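Local coordinates for protein TonB-dependent siderophore receptor (Pseudomonas aeruginosa 39016, PDB 5NEC) that probably takes up ferric siderophores, and drugs conjugated to siderophores, across the outer membrane using energy relayed by TonB, at residues T272-Q277 against Y377-N382; V261-G266 against S405-N410; D72-R75 against G79-F82; Q60-T65 against E125-S130; T381-G384 against K389-P392. One frame throughout, in Å; residues are numbered along the deposited sequence.

Interaction 1 (T272-Q277 against Y377-N382)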
# COMPACT_ATOMS: atom_id res chain seq x y z
N THR A 272 -16.16 13.57 -18.19
CA THR A 272 -14.86 13.91 -18.78
C THR A 272 -14.61 15.41 -18.86
O THR A 272 -13.47 15.82 -18.77
CB THR A 272 -14.69 13.29 -20.19
OG1 THR A 272 -15.83 13.61 -21.00
CG2 THR A 272 -14.56 11.80 -20.07
N GLY A 273 -15.66 16.21 -18.99
CA GLY A 273 -15.53 17.67 -18.98
C GLY A 273 -15.30 18.30 -17.61
O GLY A 273 -14.97 19.47 -17.55
N ARG A 274 -15.52 17.56 -16.52
CA ARG A 274 -15.47 18.12 -15.18
C ARG A 274 -14.44 17.48 -14.28
O ARG A 274 -13.75 18.19 -13.54
CB ARG A 274 -16.85 18.01 -14.51
CG ARG A 274 -16.85 18.45 -13.05
CD ARG A 274 -18.22 18.37 -12.40
NE ARG A 274 -18.55 17.03 -11.95
CZ ARG A 274 -19.71 16.71 -11.36
NH1 ARG A 274 -20.65 17.63 -11.15
NH2 ARG A 274 -19.94 15.44 -11.00
N ASP A 275 -14.36 16.16 -14.26
CA ASP A 275 -13.65 15.45 -13.20
C ASP A 275 -12.15 15.39 -13.46
O ASP A 275 -11.74 15.26 -14.59
CB ASP A 275 -14.23 14.04 -12.99
CG ASP A 275 -15.73 14.07 -12.60
OD1 ASP A 275 -16.24 15.12 -12.14
OD2 ASP A 275 -16.40 13.02 -12.77
N PHE A 276 -11.35 15.50 -12.40
CA PHE A 276 -9.90 15.49 -12.53
C PHE A 276 -9.26 14.98 -11.24
O PHE A 276 -9.85 15.07 -10.17
CB PHE A 276 -9.35 16.90 -12.90
CG PHE A 276 -9.74 18.00 -11.92
CD1 PHE A 276 -9.02 18.20 -10.76
CD2 PHE A 276 -10.83 18.83 -12.18
CE1 PHE A 276 -9.38 19.19 -9.86
CE2 PHE A 276 -11.18 19.83 -11.30
CZ PHE A 276 -10.46 20.01 -10.13
N GLN A 277 -8.05 14.46 -11.35
CA GLN A 277 -7.31 13.97 -10.20
C GLN A 277 -5.84 14.26 -10.45
O GLN A 277 -5.20 13.61 -11.24
CB GLN A 277 -7.61 12.49 -10.03
CG GLN A 277 -7.03 11.84 -8.80
CD GLN A 277 -7.08 10.34 -8.90
OE1 GLN A 277 -8.11 9.75 -9.19
NE2 GLN A 277 -5.92 9.72 -8.77
N TYR A 377 -13.77 22.53 -3.11
CA TYR A 377 -14.52 23.30 -4.09
C TYR A 377 -15.99 23.38 -3.67
O TYR A 377 -16.45 22.56 -2.91
CB TYR A 377 -14.46 22.63 -5.47
CG TYR A 377 -13.10 22.59 -6.12
CD1 TYR A 377 -12.62 23.68 -6.87
CD2 TYR A 377 -12.29 21.47 -6.01
CE1 TYR A 377 -11.37 23.66 -7.47
CE2 TYR A 377 -11.03 21.43 -6.60
CZ TYR A 377 -10.58 22.53 -7.33
OH TYR A 377 -9.35 22.47 -7.93
N ILE A 378 -16.69 24.40 -4.15
CA ILE A 378 -18.12 24.55 -4.03
C ILE A 378 -18.65 24.35 -5.43
O ILE A 378 -18.24 25.05 -6.34
CB ILE A 378 -18.49 25.98 -3.56
CG1 ILE A 378 -17.95 26.26 -2.16
CG2 ILE A 378 -20.00 26.22 -3.60
CD1 ILE A 378 -17.67 27.74 -1.97
N VAL A 379 -19.56 23.40 -5.60
CA VAL A 379 -19.99 22.96 -6.94
C VAL A 379 -21.52 22.88 -6.99
O VAL A 379 -22.14 22.31 -6.12
CB VAL A 379 -19.43 21.58 -7.29
CG1 VAL A 379 -19.74 21.21 -8.74
CG2 VAL A 379 -17.93 21.50 -7.03
N ASP A 380 -22.12 23.45 -8.03
CA ASP A 380 -23.55 23.33 -8.23
C ASP A 380 -23.88 22.00 -8.92
O ASP A 380 -23.60 21.83 -10.11
CB ASP A 380 -24.06 24.50 -9.09
CG ASP A 380 -25.58 24.57 -9.16
OD1 ASP A 380 -26.29 23.80 -8.45
OD2 ASP A 380 -26.05 25.44 -9.93
N THR A 381 -24.48 21.07 -8.17
CA THR A 381 -25.03 19.84 -8.72
C THR A 381 -26.58 19.71 -8.61
O THR A 381 -27.12 18.60 -8.64
CB THR A 381 -24.38 18.63 -8.05
OG1 THR A 381 -24.60 18.71 -6.65
CG2 THR A 381 -22.86 18.58 -8.37
N ASN A 382 -27.28 20.83 -8.52
CA ASN A 382 -28.72 20.85 -8.31
C ASN A 382 -29.43 20.21 -9.51
O ASN A 382 -29.27 20.67 -10.64
CB ASN A 382 -29.18 22.29 -8.14
CG ASN A 382 -30.64 22.42 -7.73
OD1 ASN A 382 -31.45 21.51 -7.84
ND2 ASN A 382 -30.97 23.58 -7.21
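The two backbones stay well apart: Arg274 and Val379 make the nearest approach, with 10.6 Å between their CA atoms; long side chains bridge the gap, and no hydrogen bond joins the two segments. At one end Phe276 and Tyr377 reach for each other from opposing sides. The Phe276 ring is brought over by a chi1 of 57°, with CG between the backbone N and the carbonyl carbon, and its CZ lies 3.5 Å from Tyr377 OH. That hydroxyl meets the rim of the Phe276 ring, close to level with it, while the two ring planes stand at 84° and the centroids are 5.8 Å apart. The polar partner of this hydroxyl is Asp310; its touch on Phe276 is van der Waals. In the barrel, strands 276-291 and 357-379 are not neighbours; 296-316 and 327-354 run between them, so the contact spans two strands near the strand ends. At the other end Arg274 runs straight until it bends at chi3 (81°), and its NH1 lies 3.7 Å from Thr381 CG2, the two side chains crossing at about a right angle. Arg274 NE donates to Asp275 OD1 at 3.0 Å in a salt bridge lying in the guanidinium plane. Thr314 takes NH2, and Trp415 adds a cation-pi contact.

Interaction 2 (V261-G266 against S405-N410)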
# COMPACT_ATOMS: atom_id res chain seq x y z
N VAL A 261 -24.89 -2.75 -8.09
CA VAL A 261 -25.82 -3.02 -9.20
C VAL A 261 -25.12 -3.77 -10.34
O VAL A 261 -23.92 -3.65 -10.50
CB VAL A 261 -26.53 -1.77 -9.73
CG1 VAL A 261 -27.37 -1.13 -8.63
CG2 VAL A 261 -25.54 -0.76 -10.30
N ASN A 262 -25.88 -4.55 -11.09
CA ASN A 262 -25.38 -5.24 -12.27
C ASN A 262 -25.75 -4.44 -13.52
O ASN A 262 -26.89 -4.42 -13.94
CB ASN A 262 -25.91 -6.66 -12.32
CG ASN A 262 -25.25 -7.50 -13.40
OD1 ASN A 262 -24.02 -7.47 -13.57
ND2 ASN A 262 -26.05 -8.25 -14.15
N VAL A 263 -24.76 -3.76 -14.08
CA VAL A 263 -24.90 -2.94 -15.28
C VAL A 263 -23.78 -3.32 -16.24
O VAL A 263 -22.94 -4.16 -15.92
CB VAL A 263 -24.84 -1.43 -14.94
CG1 VAL A 263 -26.04 -1.01 -14.09
CG2 VAL A 263 -23.53 -1.04 -14.25
N ASP A 264 -23.74 -2.73 -17.42
CA ASP A 264 -22.68 -3.06 -18.37
C ASP A 264 -21.31 -2.79 -17.75
O ASP A 264 -21.14 -1.87 -16.93
CB ASP A 264 -22.86 -2.28 -19.67
CG ASP A 264 -24.01 -2.81 -20.53
OD1 ASP A 264 -24.68 -3.82 -20.15
OD2 ASP A 264 -24.26 -2.22 -21.60
N ARG A 265 -20.34 -3.61 -18.12
CA ARG A 265 -19.02 -3.59 -17.52
C ARG A 265 -18.36 -2.20 -17.50
O ARG A 265 -17.82 -1.78 -16.48
CB ARG A 265 -18.11 -4.59 -18.23
CG ARG A 265 -16.77 -4.83 -17.55
CD ARG A 265 -15.76 -5.47 -18.51
NE ARG A 265 -16.13 -6.84 -18.80
CZ ARG A 265 -15.89 -7.88 -18.00
NH1 ARG A 265 -15.26 -7.76 -16.81
NH2 ARG A 265 -16.31 -9.08 -18.39
N GLY A 266 -18.45 -1.48 -18.63
CA GLY A 266 -17.77 -0.20 -18.85
C GLY A 266 -18.42 1.04 -18.26
O GLY A 266 -17.80 2.10 -18.27
N SER A 405 -28.31 8.29 -16.93
CA SER A 405 -28.94 6.97 -17.02
C SER A 405 -28.16 5.93 -16.24
O SER A 405 -26.92 5.90 -16.31
CB SER A 405 -29.03 6.57 -18.49
OG SER A 405 -29.21 5.19 -18.67
N LEU A 406 -28.88 5.05 -15.52
CA LEU A 406 -28.25 3.91 -14.84
C LEU A 406 -27.66 2.90 -15.84
O LEU A 406 -26.55 2.37 -15.63
CB LEU A 406 -29.25 3.24 -13.93
CG LEU A 406 -28.85 1.92 -13.25
CD1 LEU A 406 -27.72 2.19 -12.26
CD2 LEU A 406 -30.03 1.25 -12.57
N GLU A 407 -28.38 2.63 -16.92
CA GLU A 407 -27.95 1.64 -17.90
C GLU A 407 -26.99 2.20 -18.91
O GLU A 407 -26.01 1.54 -19.23
CB GLU A 407 -29.16 1.00 -18.63
CG GLU A 407 -30.13 0.27 -17.73
CD GLU A 407 -29.51 -0.91 -16.99
OE1 GLU A 407 -28.73 -1.70 -17.60
OE2 GLU A 407 -29.80 -1.06 -15.78
N ASN A 408 -27.25 3.41 -19.43
CA ASN A 408 -26.45 3.97 -20.54
C ASN A 408 -26.00 5.41 -20.33
O ASN A 408 -26.39 6.31 -21.08
CB ASN A 408 -27.23 3.86 -21.85
CG ASN A 408 -27.57 2.43 -22.20
OD1 ASN A 408 -28.72 2.08 -22.34
ND2 ASN A 408 -26.57 1.58 -22.27
N PRO A 409 -25.14 5.63 -19.32
CA PRO A 409 -24.71 7.01 -19.03
C PRO A 409 -23.81 7.55 -20.14
O PRO A 409 -23.11 6.77 -20.79
CB PRO A 409 -23.91 6.86 -17.74
CG PRO A 409 -23.36 5.47 -17.84
CD PRO A 409 -24.44 4.65 -18.47
N ASN A 410 -23.84 8.87 -20.33
CA ASN A 410 -22.97 9.56 -21.28
C ASN A 410 -21.92 10.43 -20.55
O ASN A 410 -22.23 11.53 -20.08
CB ASN A 410 -23.78 10.44 -22.22
CG ASN A 410 -22.90 11.14 -23.26
OD1 ASN A 410 -21.74 10.77 -23.47
ND2 ASN A 410 -23.46 12.14 -23.89
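Val261, Val263 and Leu406 make the apolar part of this loop-to-loop contact, where the backbones come closest at Val263 and Glu407, 6.1 Å between CA atoms. One methyl of Leu406 serves both valines: CD1 is 4.2 Å from Val261 CG2 and 4.1 Å from Val263 CG1. The Leu406 side chain, with CG anti to its backbone N (chi1 173°), reaches across toward 261-266 and meets Val263 at about a right angle. Val263 CG1 has two more neighbours, Leu406 O at 3.7 Å and Glu407 OE2 at 4.1 Å, the carboxylate of Glu407 folding back over the valine through a bend at chi2.

No hydrogen bond joins the two segments directly. Polar links are made by residues just beyond 261-266: Tyr269 OH is hydrogen-bonded to Leu406 O, and Asn267 ND2 to Glu407 O. Within 405-410, Asn408 N donates to Ser405 OG at 2.8 Å and 166°, which fixes the turn that presents Leu406 and Glu407. Among the charged groups, Asp264 OD1 and Glu407 OE1 stand 5.2 Å apart; both residues are exposed, so any repulsion between the like charges is probably eased by solvent.

The turn held by Ser405 is an ST motif, and the whole is a meeting of two long loops between barrel strands, of the kind that TonB-dependent receptors carry at their extracellular mouth.

Interaction 3 (D72-R75 against G79-F82)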
# COMPACT_ATOMS: atom_id res chain seq x y z
N ASP A 72 -1.46 -3.13 -6.90
CA ASP A 72 -1.23 -4.20 -7.88
C ASP A 72 -0.26 -5.25 -7.31
O ASP A 72 -0.53 -6.46 -7.33
CB ASP A 72 -0.66 -3.57 -9.16
CG ASP A 72 -0.95 -4.37 -10.44
OD1 ASP A 72 -1.62 -5.43 -10.40
OD2 ASP A 72 -0.49 -3.88 -11.50
N ALA A 73 0.86 -4.77 -6.75
CA ALA A 73 1.90 -5.63 -6.20
C ALA A 73 1.45 -6.37 -4.94
O ALA A 73 1.82 -7.54 -4.75
CB ALA A 73 3.16 -4.82 -5.90
N LEU A 74 0.67 -5.70 -4.09
CA LEU A 74 0.20 -6.31 -2.83
C LEU A 74 -0.91 -7.36 -3.00
O LEU A 74 -1.23 -8.04 -2.04
CB LEU A 74 -0.21 -5.24 -1.81
CG LEU A 74 0.94 -4.44 -1.19
CD1 LEU A 74 0.39 -3.22 -0.46
CD2 LEU A 74 1.82 -5.28 -0.25
N ARG A 75 -1.46 -7.52 -4.20
CA ARG A 75 -2.37 -8.64 -4.47
C ARG A 75 -1.74 -10.01 -4.18
O ARG A 75 -2.46 -10.96 -3.92
CB ARG A 75 -2.94 -8.57 -5.90
CG ARG A 75 -2.13 -9.25 -7.02
CD ARG A 75 -2.63 -8.80 -8.39
NE ARG A 75 -2.04 -9.53 -9.52
CZ ARG A 75 -0.94 -9.19 -10.21
NH1 ARG A 75 -0.20 -8.11 -9.92
NH2 ARG A 75 -0.57 -9.95 -11.23
N GLY A 79 -5.08 -10.95 2.40
CA GLY A 79 -5.61 -10.24 3.59
C GLY A 79 -5.30 -8.74 3.70
O GLY A 79 -5.56 -8.13 4.74
N ILE A 80 -4.73 -8.16 2.66
CA ILE A 80 -4.48 -6.72 2.61
C ILE A 80 -5.51 -6.18 1.64
O ILE A 80 -5.45 -6.47 0.46
CB ILE A 80 -3.04 -6.38 2.12
CG1 ILE A 80 -2.01 -7.10 2.99
CG2 ILE A 80 -2.80 -4.87 2.14
CD1 ILE A 80 -0.60 -6.68 2.71
N THR A 81 -6.48 -5.43 2.16
CA THR A 81 -7.48 -4.80 1.32
C THR A 81 -7.35 -3.29 1.41
O THR A 81 -6.85 -2.74 2.38
CB THR A 81 -8.90 -5.21 1.74
OG1 THR A 81 -9.22 -4.60 3.00
CG2 THR A 81 -8.99 -6.70 1.85
N PHE A 82 -7.82 -2.62 0.37
CA PHE A 82 -7.81 -1.18 0.31
C PHE A 82 -9.23 -0.67 0.42
O PHE A 82 -10.15 -1.28 -0.10
CB PHE A 82 -7.11 -0.75 -0.96
CG PHE A 82 -5.64 -1.04 -0.92
CD1 PHE A 82 -4.76 -0.08 -0.42
CD2 PHE A 82 -5.14 -2.26 -1.33
CE1 PHE A 82 -3.40 -0.34 -0.37
CE2 PHE A 82 -3.79 -2.53 -1.26
CZ PHE A 82 -2.91 -1.56 -0.79
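Leu74 forks between Ile80 and Phe82, and these apolar touches are the whole of the contact across the short connection from helix to strand. Its CD1 meets Phe82 CZ at 3.7 Å, arriving at the ring edge in the plane of the ring, with the two side chains at about a right angle. The other branch, CD2, lies 4.1 Å from Ile80 CD1. A chi2 of 167° turns CD1 to Phe82 and CD2 to Ile80; two apart on the strand, Ile80 and Phe82 share the face turned to the helix.

The polar bonds stay on the far side of 72-75. Arg75 folds back so that NH1 donates to Asp72 O at 3.1 Å and 165°, coming from above the carbonyl plane, and the same nitrogen makes a salt bridge to Asp72 OD1, also at 3.1 Å. Arg75 NH2 has a further salt bridge to Asp682 on the barrel wall, tying Arg75 to the barrel.

Inside the plug, helix 70-74 lies against strand 124-130, where Leu74 rests on Ile127 and Val129; Ile80 also touches Val129, and Phe82 packs on Pro95 of the adjoining strand 94-97.

Interaction 4 (Q60-T65 against E125-S130)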
# COMPACT_ATOMS: atom_id res chain seq x y z
N GLN A 60 11.80 -9.42 -7.81
CA GLN A 60 11.54 -10.35 -8.90
C GLN A 60 10.06 -10.65 -9.04
O GLN A 60 9.59 -10.84 -10.17
CB GLN A 60 12.32 -11.66 -8.72
CG GLN A 60 12.48 -12.47 -9.99
CD GLN A 60 13.11 -11.68 -11.12
OE1 GLN A 60 14.06 -10.93 -10.91
NE2 GLN A 60 12.56 -11.80 -12.30
N VAL A 61 9.33 -10.70 -7.92
CA VAL A 61 7.87 -10.86 -7.96
C VAL A 61 7.21 -9.62 -8.56
O VAL A 61 6.28 -9.75 -9.36
CB VAL A 61 7.30 -11.24 -6.57
CG1 VAL A 61 5.78 -11.17 -6.55
CG2 VAL A 61 7.73 -12.64 -6.19
N ILE A 62 7.71 -8.44 -8.21
CA ILE A 62 7.23 -7.17 -8.76
C ILE A 62 7.42 -7.14 -10.28
O ILE A 62 6.50 -6.75 -11.00
CB ILE A 62 7.92 -5.95 -8.08
CG1 ILE A 62 7.52 -5.88 -6.60
CG2 ILE A 62 7.57 -4.63 -8.78
CD1 ILE A 62 8.44 -5.03 -5.74
N LYS A 63 8.57 -7.58 -10.77
CA LYS A 63 8.83 -7.68 -12.22
C LYS A 63 8.02 -8.78 -12.91
O LYS A 63 7.45 -8.53 -13.94
CB LYS A 63 10.31 -7.92 -12.51
CG LYS A 63 11.21 -6.77 -12.12
CD LYS A 63 12.62 -6.96 -12.65
CE LYS A 63 13.57 -5.88 -12.14
NZ LYS A 63 15.00 -6.32 -12.21
N ASP A 64 7.97 -9.98 -12.33
CA ASP A 64 7.28 -11.13 -12.96
C ASP A 64 5.76 -10.94 -13.08
O ASP A 64 5.16 -11.40 -14.06
CB ASP A 64 7.57 -12.45 -12.22
CG ASP A 64 9.03 -12.94 -12.37
OD1 ASP A 64 9.77 -12.45 -13.25
OD2 ASP A 64 9.43 -13.81 -11.59
N THR A 65 5.15 -10.26 -12.10
CA THR A 65 3.72 -9.89 -12.15
C THR A 65 3.47 -8.64 -12.99
O THR A 65 2.32 -8.34 -13.29
CB THR A 65 3.12 -9.67 -10.73
OG1 THR A 65 3.77 -8.58 -10.06
CG2 THR A 65 3.22 -10.95 -9.87
N GLU A 125 12.80 -1.35 -4.41
CA GLU A 125 13.56 -2.60 -4.43
C GLU A 125 12.65 -3.74 -3.98
O GLU A 125 12.61 -4.80 -4.61
CB GLU A 125 14.76 -2.49 -3.48
CG GLU A 125 15.81 -3.57 -3.62
CD GLU A 125 16.62 -3.49 -4.91
OE1 GLU A 125 16.83 -2.37 -5.47
OE2 GLU A 125 17.06 -4.57 -5.36
N GLN A 126 11.92 -3.51 -2.89
CA GLN A 126 11.03 -4.50 -2.30
C GLN A 126 10.02 -3.85 -1.35
O GLN A 126 10.20 -2.70 -0.93
CB GLN A 126 11.84 -5.58 -1.55
CG GLN A 126 12.57 -5.04 -0.34
CD GLN A 126 13.68 -5.96 0.18
OE1 GLN A 126 14.33 -6.69 -0.58
NE2 GLN A 126 13.89 -5.93 1.48
N ILE A 127 8.99 -4.62 -1.00
CA ILE A 127 7.91 -4.18 -0.13
C ILE A 127 7.85 -5.11 1.09
O ILE A 127 7.62 -6.30 0.95
CB ILE A 127 6.57 -4.18 -0.89
CG1 ILE A 127 6.62 -3.19 -2.06
CG2 ILE A 127 5.40 -3.86 0.02
CD1 ILE A 127 5.72 -3.58 -3.21
N GLU A 128 8.04 -4.54 2.28
CA GLU A 128 8.06 -5.32 3.52
C GLU A 128 6.76 -5.14 4.30
O GLU A 128 6.45 -4.03 4.74
CB GLU A 128 9.28 -4.92 4.36
CG GLU A 128 10.59 -5.04 3.59
CD GLU A 128 11.83 -4.67 4.40
OE1 GLU A 128 11.70 -4.11 5.51
OE2 GLU A 128 12.95 -4.94 3.90
N VAL A 129 6.00 -6.22 4.46
CA VAL A 129 4.70 -6.21 5.14
C VAL A 129 4.82 -6.81 6.54
O VAL A 129 5.00 -8.00 6.67
CB VAL A 129 3.64 -7.02 4.34
CG1 VAL A 129 2.23 -6.79 4.89
CG2 VAL A 129 3.69 -6.63 2.86
N SER A 130 4.73 -5.98 7.57
CA SER A 130 4.60 -6.44 8.96
C SER A 130 3.13 -6.57 9.31
O SER A 130 2.40 -5.59 9.29
CB SER A 130 5.25 -5.44 9.91
OG SER A 130 6.64 -5.59 9.86
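Val61 O is gripped twice by Thr65, whose OG1 donates at 2.9 Å and whose backbone N donates at 3.0 Å, the two reaching it from opposite faces of its carbonyl plane. The double hold ties Thr65 back to the turn from which Ile62 points at strand 124-130. Ile62 is the one helix residue that touches 125-130. With CG1 anti to the carbonyl carbon (chi1 -65°) and the chain extended at chi2, it delivers CD1 to the strand, 4.0 Å from Ile127 CD1, where the side chains meet at a slant. The same methyl sits 4.3 Å from both Gln126 CA and Glu125 O, so it rests on the backbone as well. The helix thus packs against a face of the mixed sheet of the plug domain, in which 124-130 lies between strands 54-57 and 146-151; Ile62 also touches Val57, and Ile127 reaches on to Leu70 and Ala73 of helix 70-74. Glu128, one residue further along, holds a buried carboxylate; with three N-H donors and a serine hydroxyl around it, the group is probably ionised. Gln126 NE2 donates to Glu128 OE2 at 2.8 Å, in the amide plane and on the anti lone pair. Ala39 N is a second donor to OE2, while OE1 is hydrogen-bonded to Ser38 OG and Asn148 ND2.

Interaction 5 (T381-G384 against K389-P392)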
# COMPACT_ATOMS: atom_id res chain seq x y z
N THR A 381 -24.48 21.07 -8.17
CA THR A 381 -25.03 19.84 -8.72
C THR A 381 -26.58 19.71 -8.61
O THR A 381 -27.12 18.60 -8.64
CB THR A 381 -24.38 18.63 -8.05
OG1 THR A 381 -24.60 18.71 -6.65
CG2 THR A 381 -22.86 18.58 -8.37
N ASN A 382 -27.28 20.83 -8.52
CA ASN A 382 -28.72 20.85 -8.31
C ASN A 382 -29.43 20.21 -9.51
O ASN A 382 -29.27 20.67 -10.64
CB ASN A 382 -29.18 22.29 -8.14
CG ASN A 382 -30.64 22.42 -7.73
OD1 ASN A 382 -31.45 21.51 -7.84
ND2 ASN A 382 -30.97 23.58 -7.21
N THR A 383 -30.23 19.17 -9.26
CA THR A 383 -30.94 18.46 -10.34
C THR A 383 -32.20 19.16 -10.82
O THR A 383 -32.70 18.83 -11.89
CB THR A 383 -31.37 17.04 -9.91
OG1 THR A 383 -32.34 17.12 -8.85
CG2 THR A 383 -30.17 16.21 -9.49
N GLY A 384 -32.71 20.10 -10.03
CA GLY A 384 -33.98 20.75 -10.29
C GLY A 384 -35.13 20.10 -9.53
O GLY A 384 -36.18 20.69 -9.44
N LYS A 389 -32.48 14.55 -6.53
CA LYS A 389 -33.38 13.52 -7.06
C LYS A 389 -33.48 13.60 -8.58
O LYS A 389 -33.35 14.67 -9.16
CB LYS A 389 -34.78 13.64 -6.43
CG LYS A 389 -34.80 13.56 -4.91
CD LYS A 389 -34.35 12.18 -4.46
CE LYS A 389 -34.56 11.96 -2.97
NZ LYS A 389 -33.58 12.72 -2.15
N CYS A 390 -33.73 12.45 -9.19
CA CYS A 390 -33.65 12.23 -10.65
C CYS A 390 -34.69 11.21 -11.07
O CYS A 390 -35.09 10.37 -10.29
CB CYS A 390 -32.31 11.58 -11.05
SG CYS A 390 -30.87 12.56 -10.79
N ASN A 391 -35.04 11.27 -12.35
CA ASN A 391 -35.84 10.21 -12.99
C ASN A 391 -35.53 10.34 -14.50
O ASN A 391 -34.84 11.28 -14.90
CB ASN A 391 -37.35 10.38 -12.67
CG ASN A 391 -37.88 11.73 -13.06
OD1 ASN A 391 -37.74 12.17 -14.22
ND2 ASN A 391 -38.45 12.45 -12.11
N PRO A 392 -36.01 9.39 -15.32
CA PRO A 392 -35.66 9.45 -16.75
C PRO A 392 -35.99 10.73 -17.52
O PRO A 392 -35.30 11.07 -18.46
CB PRO A 392 -36.35 8.22 -17.33
CG PRO A 392 -36.31 7.24 -16.20
CD PRO A 392 -36.61 8.09 -14.98
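The carbonyl of Lys389 is the flat group here, and Thr383 OG1 meets it in its plane, on a lone pair of the oxygen. OG1 donates to Lys389 O at 2.7 Å with a C=O...O angle of 142°, a hydrogen bond that crosses between 381-384 and 389-392. A chi1 of 65° puts the hydroxyl between the backbone N and the carbonyl carbon of Thr383 and turns CG2 toward Cys390, whose SG is 3.9 Å away. A second flat group, the amide of Asn382, is approached from above its carbonyl plane: Gly384 N donates to OD1 at 2.9 Å, an Asx turn. Gly384 follows with a positive phi; at its backbone angles a CB would jam against the carbonyl O of Thr383, which calls for glycine. The Lys389 side chain leads off to Gln320, to which NZ is hydrogen-bonded, so the lysine gives this contact mainly its backbone.

Cys390 is bonded by a disulfide to Cys403, and Trp329 of strand 327-354 packs on both Thr383 and Cys390. Thr383 OG1 also accepts from Leu385 N. The buried hydroxyl is therefore both donor and acceptor, bracing the short bend between the two segments next to a covalent link that should keep the loop in shape.

In the fold
From the N terminus, interaction 4 opens at 60-65 and closes a loop of 59 residues at 125-130. Interaction 3 lies within that loop and touches interaction 4 through side-chain packing, so the two form one packed region of the plug. The barrel contacts come later. Interaction 2 opens at 261-266 and closes at 405-410, enclosing both interaction 1 and interaction 5. Interaction 1 ends on 377-382, where interaction 5 begins, and they share Thr381 and Asn382. Interactions 1, 2 and 5 tie the long loops and strand ends together on one side of the chain's centre, their centres about 15 to 20 Å apart.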